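Local coordinates for CdiI immunity protein (Yersinia kristensenii ATCC 33638, PDB 5E3E) that binds the CdiA-CT toxin of the same bacterium, a member of the RNase A superfamily, and probably neutralises it, at residues C16-N19 against Q20-V24; W83-S86 against E87-L90. All coordinates share one frame; numbering follows the deposited sequence.

Contact 1 (C16-N19 against Q20-V24)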
loop_
_atom_site.group_PDB
_atom_site.type_symbol
_atom_site.label_atom_id
_atom_site.label_comp_id
_atom_site.label_asym_id
_atom_site.label_seq_id
_atom_site.Cartn_x
_atom_site.Cartn_y
_atom_site.Cartn_z
ATOM N N CYS A 16 2.881 -0.709 -1.776
ATOM C CA CYS A 16 4.084 -0.488 -0.998
ATOM C C CYS A 16 4.466 0.987 -1.001
ATOM O O CYS A 16 5.047 1.464 -0.013
ATOM C CB CYS A 16 5.250 -1.341 -1.471
ATOM S SG CYS A 16 5.057 -3.093 -1.077
ATOM N N TYR A 17 4.271 1.678 -2.133
ATOM C CA TYR A 17 4.609 3.079 -2.205
ATOM C C TYR A 17 3.407 3.909 -1.809
ATOM O O TYR A 17 3.540 4.730 -0.902
ATOM C CB TYR A 17 5.162 3.484 -3.589
ATOM C CG TYR A 17 6.625 3.106 -3.712
ATOM C CD1 TYR A 17 7.013 1.818 -4.044
ATOM C CD2 TYR A 17 7.629 4.062 -3.424
ATOM C CE1 TYR A 17 8.351 1.478 -4.095
ATOM C CE2 TYR A 17 8.956 3.744 -3.514
ATOM C CZ TYR A 17 9.320 2.455 -3.847
ATOM O OH TYR A 17 10.657 2.135 -3.904
ATOM N N PHE A 18 2.267 3.722 -2.473
ATOM C CA PHE A 18 1.049 4.437 -2.061
ATOM C C PHE A 18 0.357 3.794 -0.881
ATOM O O PHE A 18 -0.854 3.638 -0.858
ATOM C CB PHE A 18 0.114 4.713 -3.229
ATOM C CG PHE A 18 0.659 5.713 -4.201
ATOM C CD1 PHE A 18 0.656 7.052 -3.898
ATOM C CD2 PHE A 18 1.235 5.308 -5.395
ATOM C CE1 PHE A 18 1.164 7.983 -4.793
ATOM C CE2 PHE A 18 1.745 6.247 -6.306
ATOM C CZ PHE A 18 1.712 7.580 -5.981
ATOM N N ASN A 19 1.155 3.426 0.130
ATOM C CA ASN A 19 0.635 2.940 1.392
ATOM C C ASN A 19 -0.008 4.103 2.183
ATOM O O ASN A 19 0.095 5.251 1.799
ATOM C CB ASN A 19 1.711 2.197 2.196
ATOM C CG ASN A 19 2.800 3.107 2.692
ATOM O OD1 ASN A 19 2.554 3.985 3.506
ATOM N ND2 ASN A 19 4.024 2.913 2.198
ATOM N N GLN A 20 -0.719 3.796 3.273
ATOM C CA GLN A 20 -1.419 4.844 4.015
ATOM C C GLN A 20 -0.496 5.934 4.558
ATOM O O GLN A 20 -0.953 7.043 4.869
ATOM C CB GLN A 20 -2.194 4.245 5.194
ATOM C CG GLN A 20 -3.412 3.467 4.761
ATOM C CD GLN A 20 -4.218 2.922 5.932
ATOM O OE1 GLN A 20 -4.294 3.528 7.009
ATOM N NE2 GLN A 20 -4.845 1.778 5.720
ATOM N N ASP A 21 0.781 5.608 4.695
ATOM C CA ASP A 21 1.763 6.541 5.212
ATOM C C ASP A 21 2.630 7.225 4.146
ATOM O O ASP A 21 3.676 7.791 4.483
ATOM C CB ASP A 21 2.667 5.814 6.188
ATOM C CG ASP A 21 1.885 5.053 7.243
ATOM O OD1 ASP A 21 0.965 5.626 7.828
ATOM O OD2 ASP A 21 2.177 3.880 7.457
ATOM N N PHE A 22 2.181 7.264 2.902
ATOM C CA PHE A 22 3.014 7.826 1.809
ATOM C C PHE A 22 3.435 9.283 2.024
ATOM O O PHE A 22 4.526 9.655 1.644
ATOM C CB PHE A 22 2.363 7.632 0.439
ATOM C CG PHE A 22 1.253 8.604 0.120
ATOM C CD1 PHE A 22 -0.044 8.335 0.505
ATOM C CD2 PHE A 22 1.505 9.770 -0.620
ATOM C CE1 PHE A 22 -1.087 9.212 0.194
ATOM C CE2 PHE A 22 0.470 10.645 -0.928
ATOM C CZ PHE A 22 -0.822 10.375 -0.487
ATOM N N GLU A 23 2.562 10.093 2.633
ATOM C CA GLU A 23 2.918 11.505 2.867
ATOM C C GLU A 23 4.071 11.661 3.852
ATOM O O GLU A 23 4.891 12.594 3.724
ATOM C CB GLU A 23 1.696 12.299 3.333
ATOM C CG GLU A 23 0.723 12.608 2.225
ATOM C CD GLU A 23 1.083 13.828 1.389
ATOM O OE1 GLU A 23 2.119 14.501 1.654
ATOM O OE2 GLU A 23 0.289 14.157 0.485
ATOM N N VAL A 24 4.168 10.745 4.816
ATOM C CA VAL A 24 5.240 10.793 5.836
ATOM C C VAL A 24 6.537 10.150 5.339
ATOM O O VAL A 24 7.643 10.661 5.555
ATOM C CB VAL A 24 4.772 10.114 7.138
ATOM C CG1 VAL A 24 5.797 10.401 8.227
ATOM C CG2 VAL A 24 3.404 10.643 7.498
#
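Asn19 reaches forward to Asp21 and back to Cys16 with the two ends of one amide. Its OD1 accepts from Asp21 N at 2.7 Å, with the donor in the carbonyl plane, though the N-H points somewhat off line (135°). Its ND2 donates to Cys16 O at 2.8 Å, that oxygen lying near the amide plane, so both bonds fix how the flat group is turned. A chi1 of 68° places CG between the backbone N and carbonyl carbon, from where one short side chain can reach both Cys16 O and Asp21 N. Asparagine suits this buried corner because it carries an acceptor and a donor side by side. The main chain joins in: Asn19 O accepts from Phe22 N at 3.1 Å, while Asn19 N makes a weak bond to Tyr17 O in an inverse gamma turn centred on Phe18. Beside the polar knot, Phe18 turns the edge of its ring to a face of Phe22, with centroids 5.7 Å apart. Asn19 O sits at the edge of the Phe22 ring, near its plane. The Asp21 carboxylate forms a salt bridge with Arg7 and hydrogen bonds with His8 and Thr109, all three of the CdiA-CT chain; Gln20 N bonds to Tyr111 of the same toxin chain. An Asx turn laid over a type I beta turn thus joins helix 8-17 to helix 22-25 at the toxin interface.

Contact 2 (W83-S86 against E87-L90)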
loop_
_atom_site.group_PDB
_atom_site.type_symbol
_atom_site.label_atom_id
_atom_site.label_comp_id
_atom_site.label_asym_id
_atom_site.label_seq_id
_atom_site.Cartn_x
_atom_site.Cartn_y
_atom_site.Cartn_z
ATOM N N TRP A 83 -7.487 14.451 -9.648
ATOM C CA TRP A 83 -7.528 13.982 -11.038
ATOM C C TRP A 83 -8.955 13.705 -11.453
ATOM O O TRP A 83 -9.692 13.097 -10.704
ATOM C CB TRP A 83 -6.670 12.717 -11.247
ATOM C CG TRP A 83 -5.219 13.043 -11.050
ATOM C CD1 TRP A 83 -4.517 12.977 -9.894
ATOM C CD2 TRP A 83 -4.362 13.643 -12.016
ATOM N NE1 TRP A 83 -3.225 13.493 -10.084
ATOM C CE2 TRP A 83 -3.114 13.875 -11.390
ATOM C CE3 TRP A 83 -4.521 14.004 -13.363
ATOM C CZ2 TRP A 83 -2.036 14.432 -12.075
ATOM C CZ3 TRP A 83 -3.444 14.550 -14.033
ATOM C CH2 TRP A 83 -2.237 14.782 -13.384
ATOM N N SER A 84 -9.317 14.150 -12.656
ATOM C CA SER A 84 -10.702 14.087 -13.147
ATOM C C SER A 84 -11.127 12.665 -13.453
ATOM O O SER A 84 -12.323 12.406 -13.516
ATOM C CB SER A 84 -10.904 14.908 -14.439
ATOM O OG SER A 84 -10.143 14.367 -15.543
ATOM N N SER A 85 -10.165 11.776 -13.669
ATOM C CA SER A 85 -10.461 10.386 -14.042
ATOM C C SER A 85 -9.281 9.507 -13.704
ATOM O O SER A 85 -8.135 9.973 -13.586
ATOM C CB SER A 85 -10.801 10.239 -15.540
ATOM O OG SER A 85 -9.615 10.376 -16.342
ATOM N N SER A 86 -9.548 8.214 -13.612
ATOM C CA SER A 86 -8.517 7.219 -13.382
ATOM C C SER A 86 -7.569 7.126 -14.594
ATOM O O SER A 86 -6.358 6.991 -14.424
ATOM C CB SER A 86 -9.140 5.872 -13.042
ATOM O OG SER A 86 -9.960 5.967 -11.875
ATOM N N GLU A 87 -8.104 7.218 -15.807
ATOM C CA GLU A 87 -7.249 7.301 -17.010
ATOM C C GLU A 87 -6.247 8.424 -16.903
ATOM O O GLU A 87 -5.083 8.263 -17.224
ATOM C CB GLU A 87 -8.107 7.543 -18.257
ATOM C CG GLU A 87 -7.327 7.701 -19.556
ATOM C CD GLU A 87 -8.204 7.998 -20.757
ATOM O OE1 GLU A 87 -7.636 8.333 -21.818
ATOM O OE2 GLU A 87 -9.442 7.863 -20.669
ATOM N N GLU A 88 -6.698 9.599 -16.518
ATOM C CA GLU A 88 -5.771 10.740 -16.481
ATOM C C GLU A 88 -4.662 10.526 -15.422
ATOM O O GLU A 88 -3.512 10.881 -15.638
ATOM C CB GLU A 88 -6.500 12.057 -16.300
ATOM C CG GLU A 88 -7.391 12.447 -17.480
ATOM C CD GLU A 88 -6.722 12.373 -18.844
ATOM O OE1 GLU A 88 -5.559 12.798 -18.965
ATOM O OE2 GLU A 88 -7.352 11.881 -19.827
ATOM N N TRP A 89 -4.995 9.955 -14.279
ATOM C CA TRP A 89 -3.982 9.728 -13.257
ATOM C C TRP A 89 -2.988 8.691 -13.770
ATOM O O TRP A 89 -1.785 8.868 -13.607
ATOM C CB TRP A 89 -4.562 9.271 -11.920
ATOM C CG TRP A 89 -3.503 9.215 -10.880
ATOM C CD1 TRP A 89 -2.593 10.206 -10.604
ATOM C CD2 TRP A 89 -3.162 8.118 -10.032
ATOM N NE1 TRP A 89 -1.728 9.801 -9.622
ATOM C CE2 TRP A 89 -2.066 8.524 -9.244
ATOM C CE3 TRP A 89 -3.721 6.854 -9.811
ATOM C CZ2 TRP A 89 -1.501 7.708 -8.281
ATOM C CZ3 TRP A 89 -3.147 6.048 -8.870
ATOM C CH2 TRP A 89 -2.068 6.469 -8.108
ATOM N N LEU A 90 -3.472 7.603 -14.394
ATOM C CA LEU A 90 -2.525 6.599 -14.904
ATOM C C LEU A 90 -1.591 7.199 -15.979
ATOM O O LEU A 90 -0.418 6.826 -16.038
ATOM C CB LEU A 90 -3.236 5.377 -15.476
ATOM C CG LEU A 90 -3.962 4.460 -14.490
ATOM C CD1 LEU A 90 -4.634 3.300 -15.205
ATOM C CD2 LEU A 90 -3.058 3.926 -13.435
HETATM O O HOH W 1 -10.202 10.705 -19.046
#
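Trp89 slides the CD1 end of its indole over one face of Trp83, where CD1 lies 3.4 Å from Trp83 NE1. The five-membered rings meet obliquely, their planes at 45°. Trp89 CB adds a CH-pi contact over the five-membered ring of Trp83, 4.3 Å from its centroid. With Trp89 CG anti to the backbone N (chi1 -173°), the ring is carried out beside the helix, and the Trp83 and Trp89 side chains run at about a right angle to each other. Two broad, largely apolar indoles suit such a junction, since each can meet several neighbours.

What holds Trp89 under Trp83 is the first helical turn. Trp89 N bonds to Ser85 O at 3.2 Å, and Leu90 N to Ser86 O at 3.0 Å. Ser85 OG accepts a hydrogen bond from Glu88 N at 3.0 Å, fairly straight (159°), replacing the carbonyl that a helix start lacks; serine's short hydroxyl is well placed for this. A water 2.8 Å from Ser85 OG also donates to Glu88 OE2, and weakly to Glu87 OE2. Negative carboxylates near the start of a helix probably interact favourably with its dipole.

Further out, Tyr79 stacks on Trp89 and its OH is hydrogen-bonded to Ser86 OG, while Asp62 OD1 accepts a hydrogen bond from Ser86 N. Ser86 also packs on helix 62-72, where a small residue can approach closely, and Leu90 fills the side toward helix 42-56. His92 meets Trp83, and Glu87 has a salt bridge to Lys91. The whole is a serine N-cap opening helix 86-96, with the tryptophan pair covering one flank of its first turn.

From the N terminus, the chain first meets contact 1, where residues 16-24 carry it from the end of helix 8-17 into helix 22-25. It then runs through helices 29-39, 42-56 and 62-72 and a loop before contact 2. Contact 1 closes a tight turn between two helices and contact 2 opens helix 86-96, so the two lie in series and neither nests nor crosses. Their centres are about 19 Å apart, yet they touch through side chains: the rings meet edge-to-face, Phe18 CZ 4.0 Å from Trp89 CZ2. This joins the early turn, which borders the toxin chain, to the last helix, itself backed by helices 42-56 and 62-72 in an all-helical fold.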